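Local structure of pheromone cOB1/lipoprotein, YaeC family (Enterococcus faecalis, 4EF1) at residues V22-L26 with V223-V229; A80-P85 with A240-V244; I99-I105 with T147-N153; P158-T162 with V173-F179. The protein probably binds methionine as the substrate-binding lipoprotein of an ABC-type uptake system, and is probably also the precursor of the peptide pheromone cOB1. All coordinates share one frame. Where two conformers were deposited one is given. Residues are numbered along the deposited sequence.

Contact 1 of 4, residues V22-L26 with V223-V229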
# COMPACT_ATOMS: atom_id res chain seq x y z
N VAL A 22 -4.63 17.01 -8.52
CA VAL A 22 -5.70 16.92 -9.52
C VAL A 22 -6.92 17.85 -9.23
O VAL A 22 -7.86 17.92 -10.06
CB VAL A 22 -6.16 15.44 -9.75
CG1 VAL A 22 -4.97 14.56 -10.20
CG2 VAL A 22 -6.82 14.85 -8.52
N LYS A 23 -6.95 18.57 -8.10
CA LYS A 23 -8.12 19.46 -7.81
C LYS A 23 -8.48 20.41 -8.98
O LYS A 23 -9.63 20.49 -9.34
CB LYS A 23 -7.94 20.29 -6.55
CG LYS A 23 -8.04 19.52 -5.25
CD LYS A 23 -7.99 20.47 -4.08
CE LYS A 23 -8.06 19.75 -2.76
NZ LYS A 23 -7.91 20.72 -1.67
N PRO A 24 -7.50 21.10 -9.57
CA PRO A 24 -7.88 21.99 -10.71
C PRO A 24 -8.49 21.24 -11.92
O PRO A 24 -9.37 21.77 -12.58
CB PRO A 24 -6.56 22.67 -11.09
CG PRO A 24 -5.65 22.45 -9.92
CD PRO A 24 -6.08 21.18 -9.25
N LEU A 25 -8.03 20.01 -12.16
CA LEU A 25 -8.61 19.16 -13.24
C LEU A 25 -10.04 18.76 -12.93
O LEU A 25 -10.91 18.81 -13.80
CB LEU A 25 -7.73 17.92 -13.50
CG LEU A 25 -6.40 18.18 -14.19
CD1 LEU A 25 -5.38 17.09 -13.89
CD2 LEU A 25 -6.69 18.34 -15.68
N LEU A 26 -10.29 18.33 -11.69
CA LEU A 26 -11.64 17.98 -11.27
C LEU A 26 -12.55 19.20 -11.27
O LEU A 26 -13.73 19.05 -11.54
CB LEU A 26 -11.67 17.31 -9.88
CG LEU A 26 -11.63 15.80 -9.88
CD1 LEU A 26 -12.93 15.26 -10.44
CD2 LEU A 26 -10.47 15.31 -10.73
N VAL A 223 -9.58 10.94 -14.17
CA VAL A 223 -8.56 12.03 -14.09
C VAL A 223 -7.29 11.46 -13.46
O VAL A 223 -6.18 11.65 -13.99
CB VAL A 223 -9.09 13.25 -13.32
CG1 VAL A 223 -7.94 14.17 -12.92
CG2 VAL A 223 -10.15 13.97 -14.13
N LEU A 224 -7.45 10.66 -12.41
CA LEU A 224 -6.32 10.00 -11.76
C LEU A 224 -5.52 9.04 -12.67
O LEU A 224 -4.31 8.88 -12.48
CB LEU A 224 -6.75 9.28 -10.49
CG LEU A 224 -7.13 10.12 -9.30
CD1 LEU A 224 -7.72 9.20 -8.24
CD2 LEU A 224 -5.91 10.93 -8.80
N ARG A 225 -6.19 8.43 -13.65
CA ARG A 225 -5.53 7.57 -14.64
C ARG A 225 -5.11 8.28 -15.92
O ARG A 225 -4.46 7.66 -16.80
CB ARG A 225 -6.46 6.41 -15.02
CG ARG A 225 -6.75 5.48 -13.87
CD ARG A 225 -7.82 4.51 -14.28
NE ARG A 225 -7.92 3.37 -13.39
CZ ARG A 225 -8.92 2.48 -13.40
NH1 ARG A 225 -9.95 2.57 -14.26
NH2 ARG A 225 -8.89 1.45 -12.56
N SER A 226 -5.45 9.56 -16.08
CA SER A 226 -5.12 10.26 -17.34
C SER A 226 -3.61 10.37 -17.52
O SER A 226 -2.90 10.45 -16.52
CB SER A 226 -5.74 11.66 -17.40
OG SER A 226 -5.20 12.48 -16.37
N LYS A 227 -3.15 10.37 -18.77
CA LYS A 227 -1.74 10.34 -19.10
C LYS A 227 -0.95 11.46 -18.40
O LYS A 227 0.10 11.18 -17.85
CB LYS A 227 -1.52 10.42 -20.63
CG LYS A 227 -0.07 10.43 -21.10
CD LYS A 227 0.05 10.73 -22.58
CE LYS A 227 1.52 10.76 -23.06
NZ LYS A 227 2.27 9.49 -22.82
N GLU A 228 -1.47 12.70 -18.43
CA GLU A 228 -0.75 13.85 -17.83
C GLU A 228 -0.57 13.63 -16.29
O GLU A 228 0.48 13.91 -15.77
CB GLU A 228 -1.44 15.19 -18.13
CG GLU A 228 -2.74 15.39 -17.35
CD GLU A 228 -3.70 16.42 -17.92
OE1 GLU A 228 -3.46 17.64 -17.76
OE2 GLU A 228 -4.74 16.01 -18.46
N VAL A 229 -1.55 13.04 -15.62
CA VAL A 229 -1.45 12.80 -14.17
C VAL A 229 -0.51 11.63 -13.90
O VAL A 229 0.35 11.72 -13.04
CB VAL A 229 -2.85 12.59 -13.51
CG1 VAL A 229 -2.71 12.19 -12.05
CG2 VAL A 229 -3.74 13.83 -13.70
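Apolar helix-to-helix packing joins helix 12-28, near its C-terminal end, to the junction between helices 215-225 and 227-236, the contact's centre lying about 21 Å from that of the chain. Val223 is the central residue: its CG1 lies 3.9 Å from Val22 CB, 3.8 Å from Leu25 CB and 3.5 Å from Leu26 CD2, so one methyl group meets three residues of the opposing helix. Val22 CG1 also reaches Leu224 CD2 at 4.0 Å and Val229 CG1 at 3.8 Å, thereby touching both C-terminal helices. In this periplasmic-binding-protein fold the contact brings an early helix against late ones on one lobe, and Val22 and Leu26 continue onto Leu33 and Val31 of strand 31-37. The chain turns sharply at Ser226, the N-cap residue of helix 227-236, whose OG donates to Val223 O at 2.7 Å. Beyond the turn, Leu25 CD1 packs on Val229 CG2 at 3.7 Å, while Leu25 CD2 lies 3.9 Å from Glu228 OE1 at the exposed margin.

Contact 2 of 4, residues A80-P85 with A240-V244. With MSE (selenomethionine), chain C.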
# COMPACT_ATOMS: atom_id res chain seq x y z
N ALA A 80 -8.54 0.64 -9.51
CA ALA A 80 -7.13 0.73 -9.12
C ALA A 80 -6.51 1.97 -9.76
O ALA A 80 -6.75 2.26 -10.96
CB ALA A 80 -6.37 -0.49 -9.59
N ILE A 81 -5.65 2.63 -9.00
CA ILE A 81 -4.98 3.85 -9.45
C ILE A 81 -3.45 3.71 -9.57
O ILE A 81 -2.85 4.18 -10.52
CB ILE A 81 -5.30 4.99 -8.53
CG1 ILE A 81 -6.80 5.18 -8.36
CG2 ILE A 81 -4.65 6.29 -9.03
CD1 ILE A 81 -7.61 5.40 -9.62
N HIS A 82 -2.82 3.04 -8.61
CA HIS A 82 -1.36 2.89 -8.59
C HIS A 82 -0.85 1.77 -7.73
O HIS A 82 -1.53 1.34 -6.83
CB HIS A 82 -0.71 4.19 -8.12
CG HIS A 82 -0.77 4.41 -6.62
ND1 HIS A 82 -1.72 5.15 -6.03
CD2 HIS A 82 0.10 4.02 -5.61
CE1 HIS A 82 -1.50 5.23 -4.74
NE2 HIS A 82 -0.38 4.51 -4.47
N LEU A 83 0.41 1.38 -7.97
CA LEU A 83 1.14 0.33 -7.22
C LEU A 83 2.27 0.98 -6.41
O LEU A 83 2.87 2.03 -6.82
CB LEU A 83 1.82 -0.65 -8.20
CG LEU A 83 1.07 -1.19 -9.41
CD1 LEU A 83 1.91 -2.19 -10.22
CD2 LEU A 83 -0.24 -1.82 -8.95
N GLU A 84 2.58 0.36 -5.27
CA GLU A 84 3.70 0.76 -4.42
C GLU A 84 4.55 -0.49 -4.09
O GLU A 84 4.35 -1.11 -3.03
CB GLU A 84 3.15 1.31 -3.10
CG GLU A 84 2.41 2.59 -3.23
CD GLU A 84 1.92 3.13 -1.89
OE1 GLU A 84 2.33 2.66 -0.76
OE2 GLU A 84 1.11 4.05 -2.01
N PRO A 85 5.47 -0.86 -5.00
CA PRO A 85 6.36 -2.00 -4.75
C PRO A 85 7.00 -1.83 -3.39
O PRO A 85 7.62 -0.79 -3.11
CB PRO A 85 7.40 -1.89 -5.89
CG PRO A 85 6.69 -1.14 -6.96
CD PRO A 85 5.84 -0.16 -6.23
N ALA A 240 8.94 5.08 -7.74
CA ALA A 240 8.52 4.32 -6.55
C ALA A 240 7.00 4.14 -6.49
O ALA A 240 6.50 3.16 -5.91
CB ALA A 240 9.06 4.98 -5.29
N ILE A 241 6.27 5.08 -7.10
CA ILE A 241 4.80 5.03 -7.18
C ILE A 241 4.49 4.78 -8.66
O ILE A 241 4.89 5.56 -9.51
CB ILE A 241 4.15 6.33 -6.65
CG1 ILE A 241 4.69 6.72 -5.23
CG2 ILE A 241 2.61 6.20 -6.65
CD1 ILE A 241 4.49 5.72 -4.10
N VAL A 242 3.79 3.68 -8.95
CA VAL A 242 3.67 3.21 -10.35
C VAL A 242 2.19 3.29 -10.75
O VAL A 242 1.37 2.49 -10.26
CB VAL A 242 4.16 1.74 -10.52
CG1 VAL A 242 3.95 1.26 -11.96
CG2 VAL A 242 5.61 1.54 -10.04
N PRO A 243 1.84 4.27 -11.59
CA PRO A 243 0.45 4.38 -12.04
C PRO A 243 0.01 3.13 -12.79
O PRO A 243 0.83 2.52 -13.53
CB PRO A 243 0.49 5.60 -12.98
CG PRO A 243 1.69 6.37 -12.57
CD PRO A 243 2.69 5.33 -12.17
N VAL A 244 -1.25 2.74 -12.60
CA VAL A 244 -1.89 1.68 -13.39
C VAL A 244 -3.15 2.20 -14.08
O VAL A 244 -3.76 3.16 -13.65
CB VAL A 244 -2.24 0.43 -12.58
CG1 VAL A 244 -0.97 -0.19 -12.04
CG2 VAL A 244 -3.24 0.72 -11.46
N MSE C . -0.16 2.17 0.31
CA MSE C . -0.06 0.77 0.90
C MSE C . 0.65 -0.21 -0.04
O MSE C . 0.37 -0.22 -1.25
OXT MSE C . 1.45 -1.07 0.42
CB MSE C . -1.42 0.23 1.32
CG MSE C . -1.39 -1.11 2.07
SE MSE C . -3.17 -1.81 2.30
CE MSE C . -3.91 -0.48 3.58
O HOH W 1 7.84 1.75 -3.92
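Leu83 and Val244 form the apolar centre, with Leu83 CG 3.5 Å from Val244 CG1. Val242 adds to it, its CB 4.1 Å from Leu83 CB, and the patch is extended by Ala80 CB, 3.8 Å from Val244 CG2, and by Pro85 CD, 4.2 Å from Val242 CG2. On the other face of the sheet, His82 CD2 rests 3.5 Å from Ile241 CG2. Between these faces the backbones pair antiparallel. Leu83 and Val242 are a hydrogen-bonded pair, Leu83 N to Val242 O at 2.7 Å and Val242 N to Leu83 O at 2.8 Å; His82 and Pro243 form the neighbouring non-hydrogen-bonded pair. Val244 N donates to Ile81 O at 3.0 Å, and strand 242-243 thus becomes an edge of the six-stranded sheet. On the opposite flank of strand 75-83, Ile81 and His82 form a classic beta bulge facing Asn203. Past the strand end, a water donates to Pro85 O at 2.7 Å and Ala240 O at 2.8 Å. At the polar edge His82 NE2 donates to Glu84 OE2 at 2.9 Å, while His82 ND1 is hydrogen-bonded to Tyr57 OH. Glu84 OE1 accepts from N of the bound selenomethionine at 2.8 Å. Held through one carboxylate oxygen by His82, Glu84 presents the other to the ligand's amino group, a carboxylate-amine pairing suited to recognising a free amino acid.

Contact 3 of 4, residues I99-I105 with T147-N153; sequences IPDGSTI and TKKLKFN
Six hydrogen bonds join these segments, four between backbones; three of those build a parallel strand pair at one edge of the five-stranded sheet of a periplasmic-binding-protein lobe. Lys151 N donates to Ser103 O (2.8 Å), Ile105 N to Lys151 O (2.7 Å) and Asn153 N to Ile105 O (2.9 Å); Thr104 pairs with Lys151 (CA-CA 4.4 Å) and Ile105 with Phe152 (4.9 Å). Ahead of the strands, Gly102 N donates to Lys148 O at 2.8 Å. Two lysine side chains cross over: Lys148 NZ (m, t, t, m) to Ile99 O and Lys151 NZ (m, t, t, p) to Gly102 O, both 2.7 Å; Lys148 NZ also donates to Gln97 O. Pro100-Ser103 is a type II beta turn with Gly102 at phi/psi 75/8, and Ser103 OG donates to Pro100 O at 2.7 Å. Lys149 also lies in the left-handed helical region (50/49). Leu150 (m, t) packs CD2 3.8 Å from Ile99 CG2 and CD1 4.0 Å from Ile105 CG1. The Phe152 ring (chi1 m) stacks on Phe140. Phe152 CD1 lies 3.9 Å from Ile105 CB.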
# COMPACT_ATOMS: atom_id res chain seq x y z
N ILE A 99 22.53 -10.93 5.95
CA ILE A 99 21.74 -11.18 7.18
C ILE A 99 22.17 -12.49 7.89
O ILE A 99 22.23 -13.56 7.25
CB ILE A 99 20.21 -11.15 6.87
CG1 ILE A 99 19.76 -9.72 6.56
CG2 ILE A 99 19.36 -11.69 7.98
CD1 ILE A 99 18.35 -9.58 6.03
N PRO A 100 22.50 -12.41 9.20
CA PRO A 100 22.89 -13.60 9.93
C PRO A 100 21.78 -14.61 10.05
O PRO A 100 20.59 -14.25 10.08
CB PRO A 100 23.27 -13.05 11.31
CG PRO A 100 23.66 -11.63 11.07
CD PRO A 100 22.78 -11.17 9.95
N ASP A 101 22.14 -15.88 10.16
CA ASP A 101 21.16 -16.92 10.41
C ASP A 101 20.41 -16.61 11.71
O ASP A 101 20.98 -16.07 12.66
CB ASP A 101 21.78 -18.31 10.51
CG ASP A 101 22.28 -18.86 9.17
OD1 ASP A 101 22.31 -18.12 8.14
OD2 ASP A 101 22.64 -20.06 9.18
N GLY A 102 19.13 -16.94 11.73
CA GLY A 102 18.32 -16.69 12.91
C GLY A 102 17.92 -15.27 13.18
O GLY A 102 17.35 -14.99 14.23
N SER A 103 18.18 -14.36 12.23
CA SER A 103 17.78 -13.00 12.36
C SER A 103 16.24 -12.92 12.28
O SER A 103 15.59 -13.77 11.67
CB SER A 103 18.40 -12.12 11.25
OG SER A 103 19.81 -12.04 11.36
N THR A 104 15.69 -11.89 12.92
CA THR A 104 14.28 -11.59 12.89
C THR A 104 13.99 -10.49 11.84
O THR A 104 14.65 -9.43 11.83
CB THR A 104 13.77 -11.14 14.28
OG1 THR A 104 14.12 -12.15 15.26
CG2 THR A 104 12.23 -10.85 14.28
N ILE A 105 13.01 -10.78 11.00
CA ILE A 105 12.50 -9.86 10.00
C ILE A 105 11.19 -9.33 10.58
O ILE A 105 10.33 -10.11 11.02
CB ILE A 105 12.27 -10.57 8.64
CG1 ILE A 105 13.55 -11.25 8.14
CG2 ILE A 105 11.72 -9.59 7.58
CD1 ILE A 105 14.72 -10.32 7.87
N THR A 147 16.57 -20.98 4.38
CA THR A 147 18.02 -21.20 4.35
C THR A 147 18.74 -20.54 5.54
O THR A 147 19.61 -21.15 6.16
CB THR A 147 18.62 -20.74 3.01
OG1 THR A 147 17.95 -21.45 1.95
CG2 THR A 147 20.13 -20.98 2.94
N LYS A 148 18.35 -19.31 5.86
CA LYS A 148 18.97 -18.58 6.97
C LYS A 148 18.21 -18.76 8.31
O LYS A 148 18.55 -18.12 9.28
CB LYS A 148 19.09 -17.07 6.61
CG LYS A 148 20.15 -16.80 5.57
CD LYS A 148 20.19 -15.31 5.26
CE LYS A 148 21.41 -14.96 4.44
NZ LYS A 148 22.72 -15.16 5.11
N LYS A 149 17.21 -19.64 8.35
CA LYS A 149 16.40 -19.86 9.54
C LYS A 149 15.89 -18.55 10.11
O LYS A 149 15.94 -18.30 11.31
CB LYS A 149 17.15 -20.71 10.58
CG LYS A 149 17.56 -22.09 10.04
CD LYS A 149 18.89 -22.61 10.57
CE LYS A 149 19.21 -24.07 10.21
NZ LYS A 149 20.68 -24.32 10.23
N LEU A 150 15.33 -17.72 9.23
CA LEU A 150 14.81 -16.45 9.60
C LEU A 150 13.59 -16.57 10.49
O LEU A 150 12.78 -17.53 10.38
CB LEU A 150 14.52 -15.60 8.36
CG LEU A 150 15.68 -15.20 7.48
CD1 LEU A 150 15.17 -14.43 6.26
CD2 LEU A 150 16.72 -14.39 8.25
N LYS A 151 13.52 -15.65 11.44
CA LYS A 151 12.39 -15.51 12.32
C LYS A 151 11.58 -14.33 11.84
O LYS A 151 12.11 -13.37 11.20
CB LYS A 151 12.84 -15.29 13.77
CG LYS A 151 13.64 -16.44 14.39
CD LYS A 151 14.26 -16.01 15.72
CE LYS A 151 15.23 -17.04 16.26
NZ LYS A 151 16.45 -17.18 15.43
N PHE A 152 10.29 -14.36 12.15
CA PHE A 152 9.41 -13.24 11.76
C PHE A 152 8.64 -12.64 12.95
O PHE A 152 7.97 -13.35 13.67
CB PHE A 152 8.44 -13.71 10.67
CG PHE A 152 9.15 -14.21 9.43
CD1 PHE A 152 9.47 -13.32 8.40
CD2 PHE A 152 9.53 -15.53 9.32
CE1 PHE A 152 10.11 -13.77 7.25
CE2 PHE A 152 10.20 -15.98 8.19
CZ PHE A 152 10.49 -15.09 7.16
N ASN A 153 8.72 -11.33 13.10
CA ASN A 153 7.87 -10.62 14.07
C ASN A 153 6.84 -9.80 13.30
O ASN A 153 7.21 -8.87 12.53
CB ASN A 153 8.71 -9.74 14.97
CG ASN A 153 7.91 -9.03 16.05
OD1 ASN A 153 6.93 -8.36 15.77
ND2 ASN A 153 8.36 -9.16 17.27

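Contact 4 of 4, residues P158-T162 with V173-F179; sequences PAIMT and VLINSNF. With MSE (selenomethionine), chain C.
Pro158 (phi/psi -51/-38) leads into helix 161-166; Pro158 and Ala159 meet helix 177-182, Met161 and Thr162 mainly the end of strand 172-175. Pro158 CB is 3.9 Å from Phe179 CE2, and Pro158 O accepts from a water, 2.9 Å away, that also donates to Asn176 OD1 (2.8 Å) and accepts from Asn176 N (2.9 Å). Ala159 lays its CA over the Phe179 ring face (chi1 -63°, chi2 -57°), a CH-pi contact 4.1 Å from the centroid and 17° off the normal. Met161, a selenomethionine in the m, m, m rotamer, points at the strand, its CA 5.6 Å from Ile175 CA and its CE 3.6 Å from Val173 CG1. Thr162 (chi1 p) sets CG2 3.6 Å from Ile175 CG2. Asn176 (chi1 m), at the N-cap position but making no side-chain cap, belongs to the pocket of this binding-protein fold: ND2 donates to OXT of the bound selenomethionine at 2.9 Å and is also hydrogen-bonded to Asp113 OD2. Asn176 thus splits its amide, OD1 taking the water shared with Pro158 O and ND2 serving the ligand carboxylate.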
# COMPACT_ATOMS: atom_id res chain seq x y z
N PRO A 158 1.22 -1.09 11.00
CA PRO A 158 1.85 -0.52 9.85
C PRO A 158 2.42 0.90 10.01
O PRO A 158 3.49 1.20 9.46
CB PRO A 158 0.71 -0.50 8.82
CG PRO A 158 -0.13 -1.67 9.17
CD PRO A 158 -0.08 -1.74 10.66
N ALA A 159 1.73 1.76 10.75
CA ALA A 159 2.21 3.13 11.01
C ALA A 159 3.50 3.20 11.86
O ALA A 159 4.12 4.25 11.92
CB ALA A 159 1.11 3.95 11.66
N ILE A 160 3.91 2.13 12.52
CA ILE A 160 5.13 2.23 13.35
C ILE A 160 6.36 1.53 12.73
O ILE A 160 7.43 1.56 13.31
CB ILE A 160 4.93 1.82 14.83
CG1 ILE A 160 5.04 0.29 15.02
CG2 ILE A 160 3.66 2.44 15.44
CD1 ILE A 160 5.63 -0.12 16.35
N MSE A 161 6.23 1.01 11.52
CA MSE A 161 7.31 0.24 10.91
C MSE A 161 8.53 1.12 10.66
O MSE A 161 9.66 0.64 10.79
CB MSE A 161 6.87 -0.47 9.63
CG MSE A 161 5.64 -1.37 9.80
SE MSE A 161 5.73 -2.57 11.29
CE MSE A 161 7.31 -3.55 10.74
N THR A 162 8.32 2.39 10.30
CA THR A 162 9.43 3.32 10.16
C THR A 162 10.17 3.58 11.47
O THR A 162 11.39 3.83 11.47
CB THR A 162 9.00 4.66 9.52
OG1 THR A 162 7.99 5.30 10.31
CG2 THR A 162 8.48 4.42 8.06
N VAL A 173 13.21 -4.57 8.09
CA VAL A 173 11.85 -4.13 8.37
C VAL A 173 11.09 -3.95 7.03
O VAL A 173 11.60 -3.28 6.15
CB VAL A 173 11.87 -2.79 9.18
CG1 VAL A 173 10.46 -2.34 9.60
CG2 VAL A 173 12.72 -2.93 10.46
N LEU A 174 9.91 -4.57 6.86
CA LEU A 174 9.02 -4.27 5.69
C LEU A 174 8.21 -2.99 5.98
O LEU A 174 7.50 -2.94 6.97
CB LEU A 174 8.04 -5.43 5.44
CG LEU A 174 7.30 -5.47 4.08
CD1 LEU A 174 8.23 -5.95 2.94
CD2 LEU A 174 6.07 -6.34 4.21
N ILE A 175 8.36 -1.96 5.16
CA ILE A 175 7.70 -0.68 5.36
C ILE A 175 6.83 -0.41 4.12
O ILE A 175 7.36 -0.39 3.02
CB ILE A 175 8.70 0.49 5.51
CG1 ILE A 175 9.73 0.20 6.64
CG2 ILE A 175 7.92 1.76 5.73
CD1 ILE A 175 10.79 1.27 6.78
N ASN A 176 5.51 -0.21 4.28
CA ASN A 176 4.67 0.14 3.13
C ASN A 176 5.22 1.47 2.57
O ASN A 176 5.59 2.38 3.31
CB ASN A 176 3.18 0.30 3.49
CG ASN A 176 2.56 -0.96 4.07
OD1 ASN A 176 2.60 -1.16 5.29
ND2 ASN A 176 1.93 -1.76 3.22
N SER A 177 5.28 1.58 1.25
CA SER A 177 5.92 2.73 0.59
C SER A 177 5.33 4.08 0.93
O SER A 177 6.07 5.06 0.97
CB SER A 177 5.98 2.54 -0.91
OG SER A 177 6.73 1.40 -1.22
N ASN A 178 4.03 4.14 1.20
CA ASN A 178 3.39 5.40 1.59
C ASN A 178 4.06 5.98 2.83
O ASN A 178 4.42 7.16 2.87
CB ASN A 178 1.85 5.26 1.74
CG ASN A 178 1.42 4.51 2.95
OD1 ASN A 178 1.45 3.28 2.97
ND2 ASN A 178 1.02 5.25 4.01
N PHE A 179 4.32 5.11 3.80
CA PHE A 179 5.02 5.53 5.02
C PHE A 179 6.51 5.80 4.77
O PHE A 179 7.07 6.79 5.28
CB PHE A 179 4.82 4.50 6.13
CG PHE A 179 3.41 4.31 6.56
CD1 PHE A 179 2.66 5.37 7.02
CD2 PHE A 179 2.82 3.05 6.55
CE1 PHE A 179 1.34 5.18 7.42
CE2 PHE A 179 1.52 2.86 6.95
CZ PHE A 179 0.79 3.92 7.39
N MSE C . -0.16 2.17 0.31
CA MSE C . -0.06 0.77 0.90
C MSE C . 0.65 -0.21 -0.04
O MSE C . 0.37 -0.22 -1.25
OXT MSE C . 1.45 -1.07 0.42
CB MSE C . -1.42 0.23 1.32
CG MSE C . -1.39 -1.11 2.07
SE MSE C . -3.17 -1.81 2.30
CE MSE C . -3.91 -0.48 3.58
O HOH W 2 4.48 0.00 7.03

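From the N terminus, helix 12-28 supplies the first half of contact 1, whose loop closes only at 223-229, near the C terminus. Contact 2 opens within that loop at 80-85 and closes beyond it at 240-244, so the two cross; they also touch, through Arg225 NH2 and Ala80 O, 2.8 Å apart. Contacts 3 and 4 follow in series, both nested inside the loops of contacts 1 and 2, and both reach the five-stranded sheet through its neighbouring strands 104-108 and 172-175. Contacts 1 and 3 lie far apart, centres about 44 Å, on opposite sides of the chain's centre. Contacts 2 and 4 touch directly, Glu84 OE1 lying 3.0 Å from Asn178 N, and both hydrogen-bond the selenomethionine, between the lobes of the two sheets.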